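Local coordinates for uncharacterized protein (Neisseria meningitidis serogroup B, PDB 3OI8), which probably contributes, as the paired CBS-domain part of a CorC-type efflux protein, to magnesium and cobalt ion transport, and binds adenosine, at residues 123-126 with 127-131. Residues are numbered along the deposited sequence; the frame is centred on the assembly and turned at random.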
loop_
_atom_site.group_PDB
_atom_site.type_symbol
_atom_site.label_atom_id
_atom_site.label_comp_id
_atom_site.label_asym_id
_atom_site.label_seq_id
_atom_site.Cartn_x
_atom_site.Cartn_y
_atom_site.Cartn_z
ATOM N N ALA A 123 0.776 10.942 -11.132
ATOM C CA ALA A 123 -0.679 10.956 -11.360
ATOM C C ALA A 123 -1.313 9.638 -10.935
ATOM O O ALA A 123 -2.394 9.610 -10.343
ATOM C CB ALA A 123 -1.001 11.225 -12.835
ATOM N N LEU A 124 -0.656 8.535 -11.275
ATOM C CA LEU A 124 -1.184 7.231 -10.891
ATOM C C LEU A 124 -1.276 7.145 -9.375
ATOM O O LEU A 124 -2.290 6.697 -8.827
ATOM C CB LEU A 124 -0.314 6.101 -11.437
ATOM C CG LEU A 124 -0.860 4.684 -11.226
ATOM C CD1 LEU A 124 -2.257 4.513 -11.823
ATOM C CD2 LEU A 124 0.096 3.688 -11.836
ATOM N N LEU A 125 -0.222 7.589 -8.691
ATOM C CA LEU A 125 -0.199 7.479 -7.236
ATOM C C LEU A 125 -1.344 8.275 -6.630
ATOM O O LEU A 125 -1.996 7.816 -5.693
ATOM C CB LEU A 125 1.144 7.930 -6.666
ATOM C CG LEU A 125 1.177 8.060 -5.142
ATOM C CD1 LEU A 125 0.747 6.748 -4.477
ATOM C CD2 LEU A 125 2.566 8.453 -4.697
ATOM N N LYS A 126 -1.596 9.463 -7.178
ATOM C CA LYS A 126 -2.657 10.319 -6.662
ATOM C C LYS A 126 -4.002 9.649 -6.848
ATOM O O LYS A 126 -4.829 9.618 -5.933
ATOM C CB LYS A 126 -2.650 11.682 -7.351
ATOM C CG LYS A 126 -3.716 12.632 -6.812
ATOM C CD LYS A 126 -3.403 14.096 -7.121
ATOM C CE LYS A 126 -3.951 14.529 -8.477
ATOM N NZ LYS A 126 -3.238 13.890 -9.614
ATOM N N GLU A 127 -4.215 9.095 -8.035
ATOM C CA GLU A 127 -5.452 8.365 -8.324
ATOM C C GLU A 127 -5.647 7.081 -7.496
ATOM O O GLU A 127 -6.764 6.793 -7.052
ATOM C CB GLU A 127 -5.581 8.111 -9.825
ATOM C CG GLU A 127 -5.839 9.403 -10.590
ATOM C CD GLU A 127 -5.587 9.279 -12.075
ATOM O OE1 GLU A 127 -5.895 8.212 -12.653
ATOM O OE2 GLU A 127 -5.081 10.259 -12.664
ATOM N N PHE A 128 -4.570 6.333 -7.264
ATOM C CA PHE A 128 -4.656 5.177 -6.370
ATOM C C PHE A 128 -5.102 5.628 -4.981
ATOM O O PHE A 128 -5.947 4.984 -4.360
ATOM C CB PHE A 128 -3.312 4.476 -6.239
ATOM C CG PHE A 128 -3.039 3.464 -7.335
ATOM C CD1 PHE A 128 -4.072 2.765 -7.924
ATOM C CD2 PHE A 128 -1.743 3.192 -7.732
ATOM C CE1 PHE A 128 -3.815 1.814 -8.911
ATOM C CE2 PHE A 128 -1.475 2.247 -8.715
ATOM C CZ PHE A 128 -2.514 1.561 -9.306
ATOM N N ARG A 129 -4.519 6.721 -4.490
ATOM C CA ARG A 129 -4.815 7.181 -3.128
ATOM C C ARG A 129 -6.256 7.670 -3.029
ATOM O O ARG A 129 -6.943 7.401 -2.049
ATOM C CB ARG A 129 -3.810 8.250 -2.660
ATOM C CG ARG A 129 -2.468 7.672 -2.179
ATOM C CD ARG A 129 -1.439 8.753 -1.823
ATOM N NE ARG A 129 -1.725 9.435 -0.558
ATOM C CZ ARG A 129 -1.259 10.643 -0.235
ATOM N NH1 ARG A 129 -0.489 11.315 -1.086
ATOM N NH2 ARG A 129 -1.567 11.185 0.938
ATOM N N GLU A 130 -6.725 8.355 -4.066
ATOM C CA GLU A 130 -8.097 8.850 -4.100
ATOM C C GLU A 130 -9.143 7.735 -4.216
ATOM O O GLU A 130 -10.045 7.649 -3.385
ATOM C CB GLU A 130 -8.275 9.862 -5.235
ATOM C CG GLU A 130 -7.545 11.179 -5.007
ATOM C CD GLU A 130 -7.695 12.144 -6.171
ATOM O OE1 GLU A 130 -8.266 11.747 -7.212
ATOM O OE2 GLU A 130 -7.236 13.301 -6.045
ATOM N N GLN A 131 -9.016 6.898 -5.248
ATOM C CA GLN A 131 -9.992 5.856 -5.551
ATOM C C GLN A 131 -9.899 4.685 -4.588
ATOM O O GLN A 131 -10.618 3.697 -4.742
ATOM C CB GLN A 131 -9.765 5.296 -6.959
ATOM C CG GLN A 131 -9.670 6.310 -8.083
ATOM C CD GLN A 131 -9.211 5.665 -9.388
ATOM O OE1 GLN A 131 -8.097 5.136 -9.481
ATOM N NE2 GLN A 131 -10.075 5.696 -10.399
#
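E127, F128, R129 and E130 each give their backbone N-H to the carbonyl oxygen four residues earlier, on A123, L124, L125 and K126, in the unbroken i to i+4 pattern of an alpha-helix; the bond from F128 N to L124 O, 2.8 Å long, is the shortest of the four. The same spacing brings side chains together one turn apart, and L124 with F128 illustrates the apolar case. The leucine leaves its CA pointing away from F128, and its trans chi1 (-174°) swings CG and CD1 back to the ring, at an angle to the phenylalanine side chain: CD1 lies over one face, 4.1 Å from the centroid of the F128 ring and displaced toward the rim, a CH-pi contact, while L124 CG comes within 3.6 Å of F128 CE2. Helix 121-130 is the crossover of the beta-alpha-beta unit that links the parallel strands 114-116 and 135-139 of a CBS domain. Its buried side also carries L125, which joins F128 in packing on F151 and I154 of helix 151-154, which also carries the adenosine-binding D153, its side chain about 8 Å from that of F128. L125 CD1 additionally meets the aliphatic part of R129, 4.0 Å from its CD, before the arginine bends at chi3 and its guanidinium turns off from L125. K126 and E130 lie alongside each other with their ends in the same direction but are not ion-paired: K126 NZ is 5.4 Å from OE2 of the poorly ordered E130. The bends at chi3 and chi4 turn K126 NZ to a salt bridge with D24 of the second subunit, tying the helix into the dimer. E127, extended beyond CG, runs alongside A123 O, with its CG 3.5 Å from that oxygen, and its OE2 forms a salt bridge with K119.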